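Globin protein (Ramazzottius varieornatus, PDB 5ZIQ) binds heme as a hexacoordinated globin whose physiological role is unknown but may involve oxygen binding. Local coordinates at residues L42-K47 / Q74-E79; F64-A69 / D78-E83. All coordinates share one frame; numbering follows the deposited sequence. Where two conformers were deposited one is given.

Contact 1 (L42-K47 / Q74-E79); sequences LESAGK and QLRNDE
Lys47 and Arg76 cross at about a right angle where two helices of the globin fold meet, the long helix 42-56 and the short helix 72-76. The lysine starts with CG anti to the carbonyl carbon (chi1 -68°) and then runs fully extended beyond CG. CB and CG precede the crossing, CG resting on Phe81 of helix 79-97. CD is the first atom to meet the arginine, 3.7 Å from Arg76 CG and directly over the centre of one guanidinium face. CE passes 3.4 Å from Arg76 O, and NZ ends in a hydrogen bond to that same Arg76 O of 2.8 Å, approaching at a C=O...N angle of 161°. This bond brings the two cationic groups close, with Lys47 NZ only 3.2 Å from Arg76 NE, both of them donors. Some of the resulting repulsion is probably offset by Glu43, whose OE2 makes a long salt bridge of 3.6 Å to Lys47 NZ. Bends at chi2 and chi3 carry the guanidinium alongside the lysine toward Ser44. The bond made there is less certain, holding for one of two Ser44 conformers: Arg76 NH2 donates to Ser44 OG, 3.1 Å away and close to the guanidinium plane.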
loop_
_atom_site.group_PDB
_atom_site.type_symbol
_atom_site.label_atom_id
_atom_site.label_comp_id
_atom_site.label_asym_id
_atom_site.label_seq_id
_atom_site.Cartn_x
_atom_site.Cartn_y
_atom_site.Cartn_z
ATOM N N LEU A 42 9.073 -7.995 0.239
ATOM C CA LEU A 42 7.682 -7.500 0.271
ATOM C C LEU A 42 6.942 -7.830 1.574
ATOM O O LEU A 42 6.253 -6.975 2.118
ATOM C CB LEU A 42 6.871 -8.002 -0.936
ATOM C CG LEU A 42 7.168 -7.290 -2.270
ATOM C CD1 LEU A 42 6.451 -8.009 -3.396
ATOM C CD2 LEU A 42 6.722 -5.813 -2.225
ATOM N N GLU A 43 7.097 -9.051 2.089
ATOM C CA GLU A 43 6.374 -9.430 3.290
ATOM C C GLU A 43 6.835 -8.555 4.468
ATOM O O GLU A 43 6.011 -8.046 5.232
ATOM C CB GLU A 43 6.555 -10.919 3.610
ATOM C CG GLU A 43 5.730 -11.348 4.831
ATOM C CD GLU A 43 5.779 -12.840 5.053
ATOM O OE1 GLU A 43 5.865 -13.567 4.036
ATOM O OE2 GLU A 43 5.718 -13.270 6.227
ATOM N N SER A 44 8.143 -8.358 4.586
ATOM C CA SER A 44 8.681 -7.477 5.610
ATOM C C SER A 44 8.126 -6.062 5.493
ATOM O O SER A 44 7.766 -5.455 6.509
ATOM C CB SER A 44 10.201 -7.465 5.530
ATOM O OG SER A 44 10.715 -8.739 5.873
ATOM N N ALA A 45 8.023 -5.558 4.265
ATOM C CA ALA A 45 7.462 -4.208 4.009
ATOM C C ALA A 45 6.018 -4.132 4.498
ATOM O O ALA A 45 5.643 -3.181 5.155
ATOM C CB ALA A 45 7.561 -3.853 2.532
ATOM N N GLY A 46 5.212 -5.144 4.169
ATOM C CA GLY A 46 3.833 -5.215 4.637
ATOM C C GLY A 46 3.721 -5.206 6.153
ATOM O O GLY A 46 2.853 -4.531 6.709
ATOM N N LYS A 47 4.598 -5.961 6.827
ATOM C CA LYS A 47 4.623 -5.972 8.294
ATOM C C LYS A 47 4.937 -4.574 8.826
ATOM O O LYS A 47 4.255 -4.087 9.735
ATOM C CB LYS A 47 5.636 -6.991 8.824
ATOM C CG LYS A 47 5.267 -8.435 8.554
ATOM C CD LYS A 47 6.378 -9.361 9.073
ATOM C CE LYS A 47 6.125 -10.800 8.657
ATOM N NZ LYS A 47 7.208 -11.710 9.125
ATOM N N GLN A 74 5.428 -10.152 18.991
ATOM C CA GLN A 74 4.513 -11.303 18.936
ATOM C C GLN A 74 3.779 -11.400 17.602
ATOM O O GLN A 74 3.408 -12.496 17.154
ATOM C CB GLN A 74 3.495 -11.227 20.063
ATOM C CG GLN A 74 4.054 -11.643 21.417
ATOM C CD GLN A 74 3.155 -11.249 22.572
ATOM O OE1 GLN A 74 2.291 -10.377 22.440
ATOM N NE2 GLN A 74 3.366 -11.884 23.722
ATOM N N LEU A 75 3.565 -10.244 16.980
ATOM C CA LEU A 75 2.955 -10.187 15.654
ATOM C C LEU A 75 3.880 -10.592 14.521
ATOM O O LEU A 75 3.400 -11.181 13.561
ATOM C CB LEU A 75 2.375 -8.796 15.386
ATOM C CG LEU A 75 1.131 -8.454 16.210
ATOM C CD1 LEU A 75 0.826 -6.972 16.074
ATOM C CD2 LEU A 75 -0.087 -9.288 15.817
ATOM N N ARG A 76 5.183 -10.283 14.618
ATOM C CA ARG A 76 6.086 -10.431 13.452
ATOM C C ARG A 76 6.154 -11.860 12.948
ATOM O O ARG A 76 6.357 -12.076 11.755
ATOM C CB ARG A 76 7.523 -9.881 13.665
ATOM C CG ARG A 76 8.135 -9.338 12.360
ATOM C CD ARG A 76 9.549 -9.836 12.015
ATOM N NE ARG A 76 9.653 -10.412 10.651
ATOM C CZ ARG A 76 10.113 -9.794 9.552
ATOM N NH1 ARG A 76 10.526 -8.532 9.578
ATOM N NH2 ARG A 76 10.150 -10.441 8.403
ATOM N N ASN A 77 5.941 -12.823 13.846
ATOM C CA ASN A 77 6.019 -14.235 13.504
ATOM C C ASN A 77 4.625 -14.890 13.468
ATOM O O ASN A 77 4.509 -16.092 13.256
ATOM C CB ASN A 77 6.889 -14.981 14.544
ATOM C CG ASN A 77 8.316 -14.455 14.645
ATOM O OD1 ASN A 77 8.958 -14.138 13.643
ATOM N ND2 ASN A 77 8.831 -14.391 15.883
ATOM N N ASP A 78 3.575 -14.111 13.719
ATOM C CA ASP A 78 2.221 -14.638 13.778
ATOM C C ASP A 78 1.650 -14.872 12.384
ATOM O O ASP A 78 1.718 -13.977 11.537
ATOM C CB ASP A 78 1.320 -13.655 14.533
ATOM C CG ASP A 78 -0.112 -14.124 14.588
ATOM O OD1 ASP A 78 -0.409 -15.025 15.392
ATOM O OD2 ASP A 78 -0.932 -13.600 13.809
ATOM N N GLU A 79 1.060 -16.049 12.168
ATOM C CA GLU A 79 0.520 -16.423 10.865
ATOM C C GLU A 79 -0.559 -15.472 10.351
ATOM O O GLU A 79 -0.541 -15.104 9.170
ATOM C CB GLU A 79 -0.013 -17.860 10.903
ATOM C CG GLU A 79 -0.490 -18.366 9.557
ATOM C CD GLU A 79 -0.868 -19.838 9.529
ATOM O OE1 GLU A 79 -0.793 -20.527 10.567
ATOM O OE2 GLU A 79 -1.277 -20.302 8.442
#

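Contact 2 (F64-A69 / D78-E83). With HEM (protoporphyrin IX containing Fe), chain E; SO4 (sulfate ion), chain H.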
loop_
_atom_site.group_PDB
_atom_site.type_symbol
_atom_site.label_atom_id
_atom_site.label_comp_id
_atom_site.label_asym_id
_atom_site.label_seq_id
_atom_site.Cartn_x
_atom_site.Cartn_y
_atom_site.Cartn_z
ATOM N N PHE A 64 -8.711 -5.443 13.265
ATOM C CA PHE A 64 -8.124 -6.770 13.093
ATOM C C PHE A 64 -8.180 -7.504 14.442
ATOM O O PHE A 64 -7.182 -7.524 15.190
ATOM C CB PHE A 64 -6.662 -6.693 12.679
ATOM C CG PHE A 64 -6.392 -6.013 11.366
ATOM C CD1 PHE A 64 -6.167 -4.635 11.313
ATOM C CD2 PHE A 64 -6.313 -6.756 10.187
ATOM C CE1 PHE A 64 -5.857 -4.007 10.096
ATOM C CE2 PHE A 64 -6.016 -6.138 8.974
ATOM C CZ PHE A 64 -5.780 -4.771 8.929
ATOM N N PRO A 65 -9.339 -8.108 14.778
ATOM C CA PRO A 65 -9.490 -8.732 16.109
ATOM C C PRO A 65 -8.455 -9.834 16.428
ATOM O O PRO A 65 -8.148 -10.062 17.604
ATOM C CB PRO A 65 -10.910 -9.319 16.070
ATOM C CG PRO A 65 -11.608 -8.601 14.966
ATOM C CD PRO A 65 -10.546 -8.302 13.951
ATOM N N LYS A 66 -7.904 -10.475 15.395
ATOM C CA LYS A 66 -6.882 -11.524 15.566
ATOM C C LYS A 66 -5.566 -11.035 16.193
ATOM O O LYS A 66 -4.743 -11.857 16.638
ATOM C CB LYS A 66 -6.604 -12.235 14.233
ATOM C CG LYS A 66 -7.727 -13.149 13.768
ATOM C CD LYS A 66 -7.505 -13.622 12.337
ATOM C CE LYS A 66 -8.784 -14.191 11.729
ATOM N NZ LYS A 66 -8.638 -14.566 10.288
ATOM N N PHE A 67 -5.379 -9.711 16.237
ATOM C CA PHE A 67 -4.130 -9.103 16.740
ATOM C C PHE A 67 -4.230 -8.580 18.173
ATOM O O PHE A 67 -3.226 -8.131 18.729
ATOM C CB PHE A 67 -3.626 -7.954 15.815
ATOM C CG PHE A 67 -3.538 -8.307 14.349
ATOM C CD1 PHE A 67 -3.487 -9.639 13.917
ATOM C CD2 PHE A 67 -3.469 -7.286 13.391
ATOM C CE1 PHE A 67 -3.416 -9.946 12.562
ATOM C CE2 PHE A 67 -3.377 -7.592 12.035
ATOM C CZ PHE A 67 -3.366 -8.921 11.631
ATOM N N LYS A 68 -5.425 -8.634 18.764
ATOM C CA LYS A 68 -5.677 -8.032 20.080
ATOM C C LYS A 68 -4.688 -8.514 21.137
ATOM O O LYS A 68 -4.378 -9.709 21.214
ATOM C CB LYS A 68 -7.123 -8.257 20.539
ATOM C CG LYS A 68 -7.640 -7.127 21.422
ATOM C CD LYS A 68 -9.157 -7.037 21.421
ATOM C CE LYS A 68 -9.642 -5.594 21.516
ATOM N NZ LYS A 68 -9.075 -4.811 22.657
ATOM N N ALA A 69 -4.170 -7.551 21.902
ATOM C CA ALA A 69 -3.194 -7.760 22.997
ATOM C C ALA A 69 -1.837 -8.364 22.592
ATOM O O ALA A 69 -1.058 -8.762 23.465
ATOM C CB ALA A 69 -3.827 -8.521 24.172
ATOM N N ASP A 78 3.575 -14.111 13.719
ATOM C CA ASP A 78 2.221 -14.638 13.778
ATOM C C ASP A 78 1.650 -14.872 12.384
ATOM O O ASP A 78 1.718 -13.977 11.537
ATOM C CB ASP A 78 1.320 -13.655 14.533
ATOM C CG ASP A 78 -0.112 -14.124 14.588
ATOM O OD1 ASP A 78 -0.409 -15.025 15.392
ATOM O OD2 ASP A 78 -0.932 -13.600 13.809
ATOM N N GLU A 79 1.060 -16.049 12.168
ATOM C CA GLU A 79 0.520 -16.423 10.865
ATOM C C GLU A 79 -0.559 -15.472 10.351
ATOM O O GLU A 79 -0.541 -15.104 9.170
ATOM C CB GLU A 79 -0.013 -17.860 10.903
ATOM C CG GLU A 79 -0.490 -18.366 9.557
ATOM C CD GLU A 79 -0.868 -19.838 9.529
ATOM O OE1 GLU A 79 -0.793 -20.527 10.567
ATOM O OE2 GLU A 79 -1.277 -20.302 8.442
ATOM N N SER A 80 -1.481 -15.081 11.223
ATOM C CA SER A 80 -2.546 -14.164 10.807
ATOM C C SER A 80 -1.994 -12.796 10.433
ATOM O O SER A 80 -2.452 -12.175 9.476
ATOM C CB SER A 80 -3.633 -14.071 11.878
ATOM O OG SER A 80 -4.319 -15.312 11.961
ATOM N N PHE A 81 -1.003 -12.334 11.187
ATOM C CA PHE A 81 -0.329 -11.082 10.861
ATOM C C PHE A 81 0.427 -11.131 9.527
ATOM O O PHE A 81 0.331 -10.179 8.737
ATOM C CB PHE A 81 0.566 -10.609 12.001
ATOM C CG PHE A 81 1.079 -9.216 11.807
ATOM C CD1 PHE A 81 0.216 -8.114 11.919
ATOM C CD2 PHE A 81 2.405 -8.998 11.471
ATOM C CE1 PHE A 81 0.690 -6.816 11.734
ATOM C CE2 PHE A 81 2.891 -7.705 11.292
ATOM C CZ PHE A 81 2.035 -6.613 11.411
ATOM N N GLU A 82 1.130 -12.240 9.275
ATOM C CA GLU A 82 1.800 -12.483 7.985
ATOM C C GLU A 82 0.772 -12.384 6.842
ATOM O O GLU A 82 1.038 -11.717 5.833
ATOM C CB GLU A 82 2.491 -13.858 7.964
ATOM C CG GLU A 82 3.720 -14.027 8.860
ATOM C CD GLU A 82 3.993 -15.484 9.288
ATOM O OE1 GLU A 82 3.409 -16.456 8.760
ATOM O OE2 GLU A 82 4.791 -15.680 10.211
ATOM N N GLU A 83 -0.426 -12.969 7.041
ATOM C CA GLU A 83 -1.466 -12.932 5.997
ATOM C C GLU A 83 -1.933 -11.502 5.759
ATOM O O GLU A 83 -2.052 -11.080 4.611
ATOM C CB GLU A 83 -2.641 -13.869 6.323
ATOM C CG GLU A 83 -2.235 -15.337 6.227
ATOM C CD GLU A 83 -3.135 -16.295 6.999
ATOM O OE1 GLU A 83 -2.948 -17.517 6.834
ATOM O OE2 GLU A 83 -3.998 -15.860 7.794
HETATM C CHA HEM E . -8.658 -6.684 3.840
HETATM C CHB HEM E . -7.994 -3.221 7.141
HETATM C CHC HEM E . -6.532 -0.283 3.498
HETATM C CHD HEM E . -5.627 -4.284 0.914
HETATM C C1A HEM E . -8.675 -5.989 5.025
HETATM C C2A HEM E . -9.285 -6.437 6.223
HETATM C C3A HEM E . -9.102 -5.464 7.158
HETATM C C4A HEM E . -8.372 -4.413 6.553
HETATM C CMA HEM E . -9.566 -5.509 8.589
HETATM C CAA HEM E . -10.002 -7.757 6.405
HETATM C CBA HEM E . -9.305 -8.629 7.458
HETATM C CGA HEM E . -7.971 -9.101 6.948
HETATM O O1A HEM E . -7.879 -9.598 5.804
HETATM O O2A HEM E . -6.953 -8.994 7.661
HETATM C C1B HEM E . -7.587 -2.086 6.415
HETATM C C2B HEM E . -7.464 -0.789 6.972
HETATM C C3B HEM E . -7.060 0.054 5.975
HETATM C C4B HEM E . -6.915 -0.772 4.756
HETATM C CMB HEM E . -7.753 -0.416 8.408
HETATM C CAB HEM E . -6.801 1.498 6.072
HETATM C CBB HEM E . -6.093 1.970 7.098
HETATM C C1C HEM E . -6.057 -1.113 2.493
HETATM C C2C HEM E . -5.242 -0.749 1.419
HETATM C C3C HEM E . -4.968 -1.908 0.697
HETATM C C4C HEM E . -5.628 -2.981 1.339
HETATM C CMC HEM E . -4.750 0.640 1.108
HETATM C CAC HEM E . -4.141 -2.068 -0.512
HETATM C CBC HEM E . -3.671 -1.040 -1.187
HETATM C C1D HEM E . -6.456 -5.234 1.509
HETATM C C2D HEM E . -6.660 -6.554 0.888
HETATM C C3D HEM E . -7.502 -7.222 1.699
HETATM C C4D HEM E . -7.814 -6.304 2.810
HETATM C CMD HEM E . -6.040 -7.040 -0.404
HETATM C CAD HEM E . -8.025 -8.632 1.499
HETATM C CBD HEM E . -9.440 -8.538 0.940
HETATM C CGD HEM E . -10.034 -9.907 0.715
HETATM O O1D HEM E . -9.287 -10.908 0.692
HETATM O O2D HEM E . -11.272 -10.039 0.548
HETATM N NA HEM E . -8.154 -4.735 5.231
HETATM N NB HEM E . -7.274 -2.004 5.121
HETATM N NC HEM E . -6.288 -2.460 2.414
HETATM N ND HEM E . -7.163 -5.130 2.657
HETATM FE FE HEM E . -7.233 -3.631 3.837
HETATM S S SO4 H . -4.575 -4.204 22.307
HETATM O O1 SO4 H . -3.531 -3.421 23.002
HETATM O O2 SO4 H . -5.620 -3.289 21.804
HETATM O O3 SO4 H . -5.188 -5.164 23.249
HETATM O O4 SO4 H . -3.970 -4.943 21.183
#
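In the CD corner of the globin, where the loop after helix 42-56 turns beside the start of helix 79-97, Phe67 receives the edge of Phe81 in a T-shaped stack. The centroids lie 5.2 Å apart and the planes meet at 74°. Phe81 CD1 sits over the rim of the Phe67 face, 3.6 Å from CE2 of Phe67, because its CG lies anti to the backbone N (chi1 -170°) and carries the ring across. The edge of Phe67 lies against the backbone of Ser80, while Lys66, extended beyond CG, lays its CD 3.6 Å from Ser80 OG. Asp78 N-caps this helix, its OD2 accepting from Phe81 N at 2.9 Å. On the heme side, the corner supplies the phenylalanine that globins place against the porphyrin: Phe64 CZ comes within 3.2 Å of heme CHB, methyl CMA lies over the rim of one face, and propionate oxygen O2A is in plane at the edge. Cutting this side chain back to an alanine would probably open a gap beside CHB and CMA and let the heme shift. Ala69 N donates to O4 of a sulfate, 2.7 Å away, probably from the crystallisation liquor and also bound by Lys61.

How the contacts relate
After helix 25-38 the chain forms helix 42-56, runs through the loop holding 64-69, forms the short helix 72-76 and then enters helix 79-97. Contact 1 closes the longer excursion, with 26 residues between its segments, and contact 2 a tight one of eight. They overlap rather than nest: 64-69 falls within the loop that contact 1 closes, but its partner 78-83 runs past the end of 74-79, sharing Asp78 and Glu79 with it. With centres 9 Å apart, the two meet through Leu75, which touches both Phe67 and Phe81, and through Glu43 against Glu82. Together they tie helices 42-56, 72-76 and 79-97 to the heme-facing corner.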